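Local coordinates for protein 2,3-dihydroxy-2,3-dihydrophenylpropionate dehydrogenase (Pseudomonas sp. MC1, PDB 5XTF) that catalyses the NAD-dependent oxidation of naphthalene cis-dihydrodiol to 1,2-dihydroxynaphthalene, a step in the breakdown of aromatic hydrocarbons, at residues G36-L39 and V40-F43; V54-E57 and E58-A61; N84-L87 and I88-I92; K120-S123 and S124-I128; C171-A174 and S175-V179. All coordinates share one frame; numbering follows the deposited sequence.

Five short-range contacts sample the Rossmann-fold architecture of one short-chain dehydrogenase subunit. Interactions 1, 3, 4 and 5 each lie within a single helix and share its i to i+4 backbone bonds; interaction 2, at the surface, adds a side-chain cap to the first bonds of this kind in its helix. Interaction 5 is buried and carries the Tyr-Lys pair of the family signature. Interactions 1, 3 and 4 are partly buried: 1 and 3 turn apolar faces inward and charged or polar groups outward, whereas in 4 both kinds meet the second subunit. Interactions 4 and 5 occupy different helices yet touch, Ile128 packing on Cys171 and Ser175, and both meet that subunit. No other subunit touches interactions 1 to 3.

Interaction 1 of 5, residues G36-L39 and V40-F43; sequences GLEL and VRSF
Four consecutive i to i+4 backbone hydrogen bonds join Gly36, Leu37, Glu38 and Leu39 to Val40, Arg41, Ser42 and Phe43, the Phe43 N to Leu39 O bond measuring 2.8 Å, so the two segments form one unbroken run of helix 34-46. On the polar side Arg41 is the central side chain. Its chain is extended from CG to NE (chi2 172°, chi3 180°), which carries the guanidinium back along the helix until one face rests on Leu37, with Leu37 CG 3.5 Å above the plane and over its centre. At the edge of the same group, Glu38 OE2 makes a salt bridge to Arg41 NH1 at 2.7 Å, but the carboxylate and guanidinium planes stand 73° apart and the N-H angle marks the hydrogen bond as weak. Glu38 gets there through a bend at chi2. Its other oxygen, OE1, accepts from a water that in turn accepts from Ser42 OG, so one carboxylate serves two partners. Arg41 NE also has a salt bridge to Glu66 of helix 57-67. Facing inward, Leu39 CB meets Phe43 CD1 at 4.3 Å, and Val40 and Phe43 pack on strand 25-28. Gly36 is the last glycine of the TGxxxGxG sequence motif, and the arrangement is typical of the first beta-alpha-beta unit of a Rossmann fold, whose helix begins at the NAD-binding loop.

Interaction 2 of 5, residues V54-E57 and E58-A61; sequences VRNE and EQEA
Asn56 caps the first turn of helix 57-67 through a bond from Gln59, a polar surface contact at the point where strand 49-54 passes into that helix. Gln59 N donates to Asn56 OD1 at 3.0 Å, and the donor lies nearly along the C=O axis of the side-chain amide. With chi1 at 59°, Asn56 CG sits between its own backbone N and carbonyl carbon, and this folds the amide back over the helix start. The backbone continues the helix from there: Glu60 N bonds to Asn56 O and Ala61 N to Glu57 O. Gln59 also reaches in the reverse direction. Extended beyond CG (chi2 177°), its chain delivers OE1 to Arg55 N at 2.9 Å, while Arg55 NE adds a weak bond to the same oxygen, the guanidinium and amide planes standing 74° apart. The aliphatic part of Gln59 runs antiparallel to Val54, whose CG2 comes within 3.2 Å of Gln59 CB. With an alanine here, Arg55 N and NE would probably lose their shared acceptor, and the arginine side chain is likely to be freer to turn. One amide oxygen thus ties the residue just after the strand to the helix start, at a residue that also binds NAD.

Interaction 3 of 5, residues N84-L87 and I88-I92; sequences NEKL and IKQTI
Helix 81-95 carries the chain from the edge strand 72-75 across to strand 100-103 in the middle of the Rossmann sheet, and Leu87 and Thr91 meet on its inward side. Leu87 O receives two bonds from the one threonine: the hydroxyl OG1 donates at 2.7 Å and the backbone N at 3.1 Å, reaching the oxygen from opposite faces of its carbonyl plane. Thr91 OG1 lies beside its own backbone N, with chi1 at -61°, and that rotation brings it back over the preceding turn. The same hydroxyl is hydrogen-bonded to Ser51 of strand 49-54, so it links helix and sheet. The other backbone bonds are those of a regular helix; Gln90 N to Lys86 O is the straightest of those between the two segments, at 175°. Ile88, with chi1 at -56°, lays CG1 3.3 Å from Asn84 O and packs beyond it on Ala142 and Ala143 of helix 118-150, while Leu87 rests against Ser27 of strand 25-28. On another flank, the side chains of Lys86 and Gln90 lie side by side and point the same way, both touching Val74 of strand 72-75. Asn84, one turn before Ile88, packs on Val78, an NAD-binding residue. The chemistry is therefore divided by side. Branched aliphatic groups fill the space against the neighbouring helix and strands, and the buried threonine hydroxyl has its polar needs met both by its own helix and by a serine of the sheet.

Interaction 4 of 5, residues K120-S123 and S124-I128; sequences KISS and SFDEI
Lys120 O is gripped by both the backbone and the side chain of Ser124. Ser124 N donates at 3.0 Å in an almost linear bond of 175°, and Ser124 OG donates at 3.1 Å from above the carbonyl plane, 36° out of it. Chi1 of -55° sets the hydroxyl beside its backbone N, where it faces back down the helix. Lys120, bent at chi2 and chi4, curls round to the same hydroxyl, but its NZ stays 3.5 Å from Ser124 OG, a weak bond. With an alanine here, Lys120 O would probably lose its second donor and the lysine ammonium its weak hydroxyl partner. On another side of the helix, the carboxylate of Asp126 lies alongside Ser122 O, with OD2 at 3.2 Å. These two acceptors do not bond; instead Asp126 OD1 makes a salt bridge to Lys134 of the second subunit, which also bonds Ser122 OG. Phe125 stacks on Phe129, meets Phe137 of the second subunit, and hydrogen-bonds by its backbone N to Ile121 O. In helix 118-150, then, the Ser124 hydroxyl bonds within the turn on one side, while on the other the lysine of the partner subunit probably offsets the crowding of acceptors.

Interaction 5 of 5, residues C171-A174 and S175-V179; sequences CYIA and SKHAV
Over one face of the Tyr172 ring lies the aliphatic chain of Lys176, its CG 4.0 Å from the ring centroid and 20° off the normal, a CH-pi contact offset toward the rim. Farther along the chain, Lys176 CE lies 3.5 Å from Tyr172 OH. A bend at chi2 (-58°) lets the lysine run obliquely across the ring. Trp108 meets Tyr172 edge-to-face. The His177 ring, by contrast, presents an edge: ND1 donates to Ile173 O at 2.8 Å, with the oxygen close to the ring plane. His177 N binds that same oxygen from the opposite face of its carbonyl plane. Ile173 runs side by side with the ring, CG2 lying 3.5 Å from His177 ND1.

Tyr172 and Lys176 match the YxxxK signature of short-chain dehydrogenases, one helical turn apart in helix 170-190, which joins strand 153-157 to strand 195-201. Lys176 binds NAD. In this chain its NZ donates to Ala158 O, and Tyr172 OH is hydrogen-bonded to Ser159.

Tyr172 O also serves two donors. One is Lys176 N; the other is the Ser175 hydroxyl, with Ser175 OG 2.8 Å from Tyr172 O. With chi1 at 73° the serine oxygen occupies the position between its backbone N and carbonyl carbon, and Asn132 ND2 of helix 118-150 bonds it as well. Another side of the helix meets the second subunit. His177 NE2 bonds Lys184 of the second subunit, Ala174 packs on Met182 of that subunit, and Ala178 meets its own counterpart, Ala178 of that neighbouring chain.

Interaction 1 of 5, residues G36-L39 and V40-F43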
loop_
_atom_site.group_PDB
_atom_site.type_symbol
_atom_site.label_atom_id
_atom_site.label_comp_id
_atom_site.label_asym_id
_atom_site.label_seq_id
_atom_site.Cartn_x
_atom_site.Cartn_y
_atom_site.Cartn_z
ATOM N N GLY B 36 -0.878 -26.427 -3.669
ATOM C CA GLY B 36 -0.883 -26.807 -5.076
ATOM C C GLY B 36 -1.664 -28.074 -5.343
ATOM O O GLY B 36 -2.359 -28.186 -6.356
ATOM N N LEU B 37 -1.565 -29.046 -4.436
ATOM C CA LEU B 37 -2.349 -30.269 -4.570
ATOM C C LEU B 37 -3.844 -29.974 -4.460
ATOM O O LEU B 37 -4.661 -30.553 -5.187
ATOM C CB LEU B 37 -1.896 -31.273 -3.512
ATOM C CG LEU B 37 -2.677 -32.551 -3.207
ATOM C CD1 LEU B 37 -2.863 -33.411 -4.435
ATOM C CD2 LEU B 37 -1.902 -33.318 -2.149
ATOM N N GLU B 38 -4.216 -29.038 -3.588
ATOM C CA GLU B 38 -5.625 -28.683 -3.480
ATOM C C GLU B 38 -6.103 -27.912 -4.701
ATOM O O GLU B 38 -7.287 -27.976 -5.045
ATOM C CB GLU B 38 -5.867 -27.884 -2.208
ATOM C CG GLU B 38 -5.719 -28.715 -0.939
ATOM C CD GLU B 38 -6.622 -29.964 -0.921
ATOM O OE1 GLU B 38 -7.803 -29.900 -1.363
ATOM O OE2 GLU B 38 -6.136 -31.013 -0.456
ATOM N N LEU B 39 -5.208 -27.192 -5.372
ATOM C CA LEU B 39 -5.592 -26.542 -6.618
ATOM C C LEU B 39 -5.900 -27.575 -7.695
ATOM O O LEU B 39 -6.870 -27.426 -8.454
ATOM C CB LEU B 39 -4.488 -25.586 -7.070
ATOM C CG LEU B 39 -4.208 -24.445 -6.089
ATOM C CD1 LEU B 39 -3.129 -23.503 -6.633
ATOM C CD2 LEU B 39 -5.494 -23.701 -5.794
ATOM N N VAL B 40 -5.101 -28.643 -7.759
ATOM C CA VAL B 40 -5.408 -29.751 -8.660
ATOM C C VAL B 40 -6.794 -30.302 -8.370
ATOM O O VAL B 40 -7.644 -30.406 -9.262
ATOM C CB VAL B 40 -4.347 -30.852 -8.538
ATOM C CG1 VAL B 40 -4.832 -32.119 -9.279
ATOM C CG2 VAL B 40 -3.021 -30.359 -9.057
ATOM N N ARG B 41 -7.040 -30.664 -7.113
ATOM C CA ARG B 41 -8.333 -31.219 -6.756
ATOM C C ARG B 41 -9.451 -30.222 -7.018
ATOM O O ARG B 41 -10.533 -30.600 -7.480
ATOM C CB ARG B 41 -8.317 -31.659 -5.297
ATOM C CG ARG B 41 -7.305 -32.751 -5.036
ATOM C CD ARG B 41 -7.144 -33.047 -3.554
ATOM N NE ARG B 41 -6.165 -34.108 -3.335
ATOM C CZ ARG B 41 -5.578 -34.372 -2.171
ATOM N NH1 ARG B 41 -5.862 -33.641 -1.100
ATOM N NH2 ARG B 41 -4.691 -35.364 -2.077
ATOM N N SER B 42 -9.206 -28.937 -6.759
ATOM C CA SER B 42 -10.276 -27.957 -6.911
ATOM C C SER B 42 -10.586 -27.681 -8.375
ATOM O O SER B 42 -11.758 -27.551 -8.754
ATOM C CB SER B 42 -9.908 -26.664 -6.190
ATOM O OG SER B 42 -10.217 -26.791 -4.821
ATOM N N PHE B 43 -9.557 -27.542 -9.207
ATOM C CA PHE B 43 -9.810 -27.230 -10.607
ATOM C C PHE B 43 -10.362 -28.449 -11.336
ATOM O O PHE B 43 -11.258 -28.324 -12.185
ATOM C CB PHE B 43 -8.534 -26.706 -11.274
ATOM C CG PHE B 43 -8.289 -25.225 -11.059
ATOM C CD1 PHE B 43 -7.581 -24.767 -9.949
ATOM C CD2 PHE B 43 -8.764 -24.286 -11.967
ATOM C CE1 PHE B 43 -7.351 -23.384 -9.743
ATOM C CE2 PHE B 43 -8.531 -22.900 -11.766
ATOM C CZ PHE B 43 -7.831 -22.462 -10.651
HETATM O O HOH W 1 -9.635 -28.568 -2.898
#

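Interaction 2 of 5, residues V54-E57 and E58-A61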
loop_
_atom_site.group_PDB
_atom_site.type_symbol
_atom_site.label_atom_id
_atom_site.label_comp_id
_atom_site.label_asym_id
_atom_site.label_seq_id
_atom_site.Cartn_x
_atom_site.Cartn_y
_atom_site.Cartn_z
ATOM N N VAL B 54 5.373 -31.502 -10.532
ATOM C CA VAL B 54 5.531 -32.096 -9.216
ATOM C C VAL B 54 7.009 -32.396 -8.991
ATOM O O VAL B 54 7.755 -32.599 -9.953
ATOM C CB VAL B 54 4.651 -33.353 -9.130
ATOM C CG1 VAL B 54 5.348 -34.602 -9.687
ATOM C CG2 VAL B 54 4.226 -33.535 -7.779
ATOM N N ARG B 55 7.450 -32.396 -7.719
ATOM C CA ARG B 55 8.889 -32.480 -7.430
ATOM C C ARG B 55 9.457 -33.889 -7.534
ATOM O O ARG B 55 10.641 -34.042 -7.843
ATOM C CB ARG B 55 9.250 -31.977 -6.023
ATOM C CG ARG B 55 9.042 -30.516 -5.734
ATOM C CD ARG B 55 8.101 -30.312 -4.536
ATOM N NE ARG B 55 6.705 -30.658 -4.821
ATOM C CZ ARG B 55 5.931 -29.983 -5.659
ATOM N NH1 ARG B 55 6.378 -28.939 -6.324
ATOM N NH2 ARG B 55 4.711 -30.351 -5.856
ATOM N N ASN B 56 8.683 -34.925 -7.230
ATOM C CA ASN B 56 9.265 -36.256 -7.243
ATOM C C ASN B 56 8.196 -37.293 -7.561
ATOM O O ASN B 56 7.020 -36.982 -7.775
ATOM C CB ASN B 56 9.967 -36.552 -5.918
ATOM C CG ASN B 56 9.036 -36.457 -4.738
ATOM O OD1 ASN B 56 7.881 -36.883 -4.806
ATOM N ND2 ASN B 56 9.530 -35.896 -3.643
ATOM N N GLU B 57 8.627 -38.549 -7.555
ATOM C CA GLU B 57 7.815 -39.643 -8.050
ATOM C C GLU B 57 6.753 -40.035 -7.042
ATOM O O GLU B 57 5.679 -40.492 -7.438
ATOM C CB GLU B 57 8.713 -40.837 -8.395
ATOM C CG GLU B 57 9.962 -40.532 -9.291
ATOM C CD GLU B 57 10.872 -39.362 -8.830
ATOM O OE1 GLU B 57 11.210 -38.495 -9.667
ATOM O OE2 GLU B 57 11.254 -39.279 -7.638
ATOM N N GLU B 58 7.034 -39.854 -5.746
ATOM C CA GLU B 58 6.043 -40.137 -4.717
ATOM C C GLU B 58 4.839 -39.227 -4.863
ATOM O O GLU B 58 3.688 -39.661 -4.707
ATOM C CB GLU B 58 6.643 -39.962 -3.322
ATOM C CG GLU B 58 7.646 -41.026 -2.899
ATOM C CD GLU B 58 8.937 -40.964 -3.669
ATOM O OE1 GLU B 58 9.351 -42.000 -4.222
ATOM O OE2 GLU B 58 9.568 -39.889 -3.725
ATOM N N GLN B 59 5.095 -37.949 -5.135
ATOM C CA GLN B 59 3.997 -37.024 -5.338
ATOM C C GLN B 59 3.260 -37.334 -6.630
ATOM O O GLN B 59 2.042 -37.155 -6.708
ATOM C CB GLN B 59 4.529 -35.595 -5.333
ATOM C CG GLN B 59 5.221 -35.142 -4.066
ATOM C CD GLN B 59 5.757 -33.739 -4.206
ATOM O OE1 GLN B 59 6.183 -33.334 -5.287
ATOM N NE2 GLN B 59 5.721 -32.980 -3.124
ATOM N N GLU B 60 3.977 -37.817 -7.645
ATOM C CA GLU B 60 3.309 -38.304 -8.841
ATOM C C GLU B 60 2.352 -39.439 -8.502
ATOM O O GLU B 60 1.212 -39.454 -8.971
ATOM C CB GLU B 60 4.345 -38.751 -9.867
ATOM C CG GLU B 60 3.747 -39.149 -11.188
ATOM C CD GLU B 60 4.801 -39.621 -12.157
ATOM O OE1 GLU B 60 5.817 -40.175 -11.687
ATOM O OE2 GLU B 60 4.622 -39.414 -13.379
ATOM N N ALA B 61 2.790 -40.384 -7.666
ATOM C CA ALA B 61 1.951 -41.524 -7.313
ATOM C C ALA B 61 0.740 -41.076 -6.511
ATOM O O ALA B 61 -0.358 -41.632 -6.661
ATOM C CB ALA B 61 2.765 -42.551 -6.530
#

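Interaction 3 of 5, residues N84-L87 and I88-I92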
loop_
_atom_site.group_PDB
_atom_site.type_symbol
_atom_site.label_atom_id
_atom_site.label_comp_id
_atom_site.label_asym_id
_atom_site.label_seq_id
_atom_site.Cartn_x
_atom_site.Cartn_y
_atom_site.Cartn_z
ATOM N N ASN B 84 9.928 -26.443 -17.300
ATOM C CA ASN B 84 8.745 -25.607 -17.500
ATOM C C ASN B 84 8.250 -25.700 -18.938
ATOM O O ASN B 84 7.042 -25.770 -19.181
ATOM C CB ASN B 84 9.058 -24.140 -17.157
ATOM C CG ASN B 84 9.326 -23.920 -15.688
ATOM O OD1 ASN B 84 10.442 -23.581 -15.289
ATOM N ND2 ASN B 84 8.306 -24.084 -14.878
ATOM N N GLU B 85 9.170 -25.669 -19.907
ATOM C CA GLU B 85 8.782 -25.873 -21.297
ATOM C C GLU B 85 8.129 -27.239 -21.488
ATOM O O GLU B 85 7.098 -27.362 -22.164
ATOM C CB GLU B 85 10.007 -25.715 -22.194
ATOM C CG GLU B 85 10.512 -24.280 -22.243
ATOM C CD GLU B 85 11.856 -24.141 -22.946
ATOM O OE1 GLU B 85 12.685 -25.080 -22.859
ATOM O OE2 GLU B 85 12.069 -23.099 -23.603
ATOM N N LYS B 86 8.695 -28.269 -20.863
ATOM C CA LYS B 86 8.134 -29.613 -20.952
ATOM C C LYS B 86 6.708 -29.649 -20.417
ATOM O O LYS B 86 5.800 -30.180 -21.072
ATOM C CB LYS B 86 9.037 -30.577 -20.191
ATOM C CG LYS B 86 8.726 -32.057 -20.350
ATOM C CD LYS B 86 9.838 -32.827 -19.630
ATOM C CE LYS B 86 9.394 -34.172 -19.087
ATOM N NZ LYS B 86 8.355 -34.744 -19.949
ATOM N N LEU B 87 6.491 -29.054 -19.236
ATOM C CA LEU B 87 5.145 -28.960 -18.663
ATOM C C LEU B 87 4.163 -28.360 -19.658
ATOM O O LEU B 87 3.095 -28.928 -19.926
ATOM C CB LEU B 87 5.173 -28.125 -17.385
ATOM C CG LEU B 87 3.849 -27.916 -16.641
ATOM C CD1 LEU B 87 3.456 -29.164 -15.926
ATOM C CD2 LEU B 87 3.953 -26.748 -15.637
ATOM N N ILE B 88 4.520 -27.216 -20.240
ATOM C CA ILE B 88 3.639 -26.602 -21.225
ATOM C C ILE B 88 3.466 -27.520 -22.433
ATOM O O ILE B 88 2.342 -27.789 -22.868
ATOM C CB ILE B 88 4.169 -25.221 -21.638
ATOM C CG1 ILE B 88 4.353 -24.334 -20.394
ATOM C CG2 ILE B 88 3.226 -24.578 -22.654
ATOM C CD1 ILE B 88 3.154 -24.308 -19.451
ATOM N N LYS B 89 4.577 -28.006 -22.997
ATOM C CA LYS B 89 4.496 -28.786 -24.228
ATOM C C LYS B 89 3.583 -30.001 -24.053
ATOM O O LYS B 89 2.717 -30.272 -24.895
ATOM C CB LYS B 89 5.894 -29.203 -24.678
ATOM C CG LYS B 89 5.910 -29.810 -26.077
ATOM C CD LYS B 89 7.297 -30.319 -26.475
ATOM C CE LYS B 89 7.375 -30.537 -27.988
ATOM N NZ LYS B 89 6.231 -31.351 -28.521
ATOM N N GLN B 90 3.732 -30.719 -22.938
ATOM C CA GLN B 90 2.851 -31.855 -22.688
ATOM C C GLN B 90 1.410 -31.412 -22.522
ATOM O O GLN B 90 0.484 -32.147 -22.903
ATOM C CB GLN B 90 3.293 -32.606 -21.438
ATOM C CG GLN B 90 4.523 -33.472 -21.620
ATOM C CD GLN B 90 4.663 -34.499 -20.508
ATOM O OE1 GLN B 90 3.705 -34.824 -19.811
ATOM N NE2 GLN B 90 5.835 -35.072 -20.392
ATOM N N THR B 91 1.195 -30.236 -21.925
ATOM C CA THR B 91 -0.170 -29.760 -21.741
ATOM C C THR B 91 -0.860 -29.578 -23.090
ATOM O O THR B 91 -1.991 -30.037 -23.292
ATOM C CB THR B 91 -0.181 -28.449 -20.943
ATOM O OG1 THR B 91 0.387 -28.653 -19.640
ATOM C CG2 THR B 91 -1.605 -27.957 -20.786
ATOM N N ILE B 92 -0.167 -28.939 -24.033
ATOM C CA ILE B 92 -0.731 -28.658 -25.348
ATOM C C ILE B 92 -0.979 -29.955 -26.108
ATOM O O ILE B 92 -2.050 -30.156 -26.693
ATOM C CB ILE B 92 0.206 -27.719 -26.127
ATOM C CG1 ILE B 92 0.469 -26.455 -25.305
ATOM C CG2 ILE B 92 -0.379 -27.385 -27.489
ATOM C CD1 ILE B 92 -0.812 -25.760 -24.799
#

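Interaction 4 of 5, residues K120-S123 and S124-I128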
loop_
_atom_site.group_PDB
_atom_site.type_symbol
_atom_site.label_atom_id
_atom_site.label_comp_id
_atom_site.label_asym_id
_atom_site.label_seq_id
_atom_site.Cartn_x
_atom_site.Cartn_y
_atom_site.Cartn_z
ATOM N N LYS B 120 26.068 -18.724 4.460
ATOM C CA LYS B 120 24.727 -19.264 4.611
ATOM C C LYS B 120 23.685 -18.345 3.989
ATOM O O LYS B 120 22.774 -18.814 3.290
ATOM C CB LYS B 120 24.442 -19.502 6.087
ATOM C CG LYS B 120 22.978 -19.723 6.389
ATOM C CD LYS B 120 22.772 -20.847 7.423
ATOM C CE LYS B 120 21.276 -21.265 7.541
ATOM N NZ LYS B 120 20.633 -21.674 6.235
ATOM N N ILE B 121 23.800 -17.035 4.222
ATOM C CA ILE B 121 22.855 -16.098 3.625
ATOM C C ILE B 121 22.901 -16.199 2.108
ATOM O O ILE B 121 21.860 -16.251 1.440
ATOM C CB ILE B 121 23.148 -14.664 4.080
ATOM C CG1 ILE B 121 22.986 -14.530 5.586
ATOM C CG2 ILE B 121 22.227 -13.704 3.365
ATOM C CD1 ILE B 121 23.375 -13.170 6.064
ATOM N N SER B 122 24.113 -16.237 1.546
ATOM C CA SER B 122 24.259 -16.278 0.099
ATOM C C SER B 122 23.619 -17.524 -0.493
ATOM O O SER B 122 23.000 -17.461 -1.559
ATOM C CB SER B 122 25.729 -16.227 -0.284
ATOM O OG SER B 122 25.850 -16.097 -1.685
ATOM N N SER B 123 23.771 -18.672 0.169
ATOM C CA SER B 123 23.165 -19.894 -0.342
ATOM C C SER B 123 21.648 -19.810 -0.296
ATOM O O SER B 123 20.969 -20.041 -1.306
ATOM C CB SER B 123 23.653 -21.098 0.458
ATOM O OG SER B 123 24.988 -21.397 0.124
ATOM N N SER B 124 21.100 -19.489 0.877
ATOM C CA SER B 124 19.656 -19.395 1.018
ATOM C C SER B 124 19.080 -18.401 0.026
ATOM O O SER B 124 18.054 -18.679 -0.613
ATOM C CB SER B 124 19.302 -18.990 2.444
ATOM O OG SER B 124 19.883 -19.891 3.375
ATOM N N PHE B 125 19.748 -17.251 -0.149
ATOM C CA PHE B 125 19.213 -16.225 -1.039
ATOM C C PHE B 125 19.094 -16.764 -2.455
ATOM O O PHE B 125 18.086 -16.535 -3.137
ATOM C CB PHE B 125 20.085 -14.959 -0.995
ATOM C CG PHE B 125 19.649 -13.879 -1.959
ATOM C CD1 PHE B 125 19.934 -13.977 -3.309
ATOM C CD2 PHE B 125 18.976 -12.761 -1.511
ATOM C CE1 PHE B 125 19.524 -13.004 -4.206
ATOM C CE2 PHE B 125 18.584 -11.766 -2.400
ATOM C CZ PHE B 125 18.852 -11.893 -3.751
ATOM N N ASP B 126 20.108 -17.489 -2.915
ATOM C CA ASP B 126 20.044 -18.052 -4.256
ATOM C C ASP B 126 18.899 -19.049 -4.372
ATOM O O ASP B 126 18.184 -19.081 -5.385
ATOM C CB ASP B 126 21.385 -18.699 -4.602
ATOM C CG ASP B 126 22.547 -17.681 -4.610
ATOM O OD1 ASP B 126 22.281 -16.455 -4.641
ATOM O OD2 ASP B 126 23.732 -18.097 -4.587
ATOM N N GLU B 127 18.681 -19.850 -3.331
ATOM C CA GLU B 127 17.630 -20.851 -3.427
ATOM C C GLU B 127 16.255 -20.192 -3.343
ATOM O O GLU B 127 15.335 -20.558 -4.083
ATOM C CB GLU B 127 17.819 -21.913 -2.342
ATOM C CG GLU B 127 17.543 -23.331 -2.813
ATOM C CD GLU B 127 17.955 -24.398 -1.796
ATOM O OE1 GLU B 127 19.035 -24.255 -1.172
ATOM O OE2 GLU B 127 17.189 -25.380 -1.628
ATOM N N ILE B 128 16.117 -19.169 -2.499
ATOM C CA ILE B 128 14.815 -18.532 -2.323
ATOM C C ILE B 128 14.412 -17.790 -3.587
ATOM O O ILE B 128 13.291 -17.952 -4.092
ATOM C CB ILE B 128 14.831 -17.607 -1.096
ATOM C CG1 ILE B 128 14.728 -18.446 0.171
ATOM C CG2 ILE B 128 13.683 -16.611 -1.150
ATOM C CD1 ILE B 128 15.656 -18.014 1.223
#

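Interaction 5 of 5, residues C171-A174 and S175-V179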
loop_
_atom_site.group_PDB
_atom_site.type_symbol
_atom_site.label_atom_id
_atom_site.label_comp_id
_atom_site.label_asym_id
_atom_site.label_seq_id
_atom_site.Cartn_x
_atom_site.Cartn_y
_atom_site.Cartn_z
ATOM N N CYS B 171 15.075 -12.714 3.547
ATOM C CA CYS B 171 15.099 -13.266 2.193
ATOM C C CYS B 171 13.693 -13.628 1.737
ATOM O O CYS B 171 13.245 -13.197 0.667
ATOM C CB CYS B 171 16.007 -14.493 2.115
ATOM S SG CYS B 171 17.723 -14.140 2.561
ATOM N N TYR B 172 12.980 -14.412 2.549
ATOM C CA TYR B 172 11.635 -14.821 2.173
ATOM C C TYR B 172 10.745 -13.612 1.943
ATOM O O TYR B 172 10.047 -13.540 0.926
ATOM C CB TYR B 172 11.036 -15.742 3.242
ATOM C CG TYR B 172 9.669 -16.309 2.872
ATOM C CD1 TYR B 172 9.547 -17.418 2.027
ATOM C CD2 TYR B 172 8.501 -15.738 3.372
ATOM C CE1 TYR B 172 8.296 -17.935 1.685
ATOM C CE2 TYR B 172 7.243 -16.258 3.036
ATOM C CZ TYR B 172 7.152 -17.351 2.199
ATOM O OH TYR B 172 5.901 -17.829 1.883
ATOM N N ILE B 173 10.782 -12.633 2.854
ATOM C CA ILE B 173 9.884 -11.492 2.728
ATOM C C ILE B 173 10.227 -10.679 1.491
ATOM O O ILE B 173 9.333 -10.196 0.782
ATOM C CB ILE B 173 9.909 -10.642 4.008
ATOM C CG1 ILE B 173 9.248 -11.424 5.137
ATOM C CG2 ILE B 173 9.176 -9.343 3.788
ATOM C CD1 ILE B 173 9.213 -10.716 6.437
ATOM N N ALA B 174 11.522 -10.553 1.184
ATOM C CA ALA B 174 11.928 -9.828 -0.014
ATOM C C ALA B 174 11.485 -10.562 -1.275
ATOM O O ALA B 174 11.047 -9.933 -2.244
ATOM C CB ALA B 174 13.441 -9.619 -0.003
ATOM N N SER B 175 11.574 -11.893 -1.282
ATOM C CA SER B 175 11.140 -12.628 -2.468
ATOM C C SER B 175 9.635 -12.500 -2.662
ATOM O O SER B 175 9.154 -12.361 -3.790
ATOM C CB SER B 175 11.539 -14.103 -2.382
ATOM O OG SER B 175 10.763 -14.832 -1.440
ATOM N N LYS B 176 8.880 -12.528 -1.577
ATOM C CA LYS B 176 7.436 -12.412 -1.706
ATOM C C LYS B 176 7.010 -10.999 -2.074
ATOM O O LYS B 176 5.978 -10.822 -2.729
ATOM C CB LYS B 176 6.781 -12.891 -0.416
ATOM C CG LYS B 176 6.866 -14.438 -0.298
ATOM C CD LYS B 176 6.185 -15.117 -1.508
ATOM C CE LYS B 176 6.127 -16.628 -1.358
ATOM N NZ LYS B 176 5.392 -17.245 -2.509
ATOM N N HIS B 177 7.790 -9.979 -1.694
ATOM C CA HIS B 177 7.519 -8.646 -2.219
ATOM C C HIS B 177 7.839 -8.549 -3.703
ATOM O O HIS B 177 7.121 -7.879 -4.455
ATOM C CB HIS B 177 8.297 -7.599 -1.434
ATOM C CG HIS B 177 7.628 -7.191 -0.165
ATOM N ND1 HIS B 177 7.588 -8.006 0.949
ATOM C CD2 HIS B 177 6.960 -6.060 0.166
ATOM C CE1 HIS B 177 6.928 -7.389 1.913
ATOM N NE2 HIS B 177 6.539 -6.208 1.465
ATOM N N ALA B 178 8.909 -9.205 -4.152
ATOM C CA ALA B 178 9.197 -9.206 -5.582
ATOM C C ALA B 178 8.024 -9.776 -6.386
ATOM O O ALA B 178 7.709 -9.272 -7.470
ATOM C CB ALA B 178 10.494 -9.973 -5.855
ATOM N N VAL B 179 7.331 -10.794 -5.854
ATOM C CA VAL B 179 6.181 -11.351 -6.578
ATOM C C VAL B 179 5.095 -10.290 -6.768
ATOM O O VAL B 179 4.539 -10.145 -7.865
ATOM C CB VAL B 179 5.629 -12.611 -5.873
ATOM C CG1 VAL B 179 4.458 -13.150 -6.630
ATOM C CG2 VAL B 179 6.721 -13.694 -5.766
#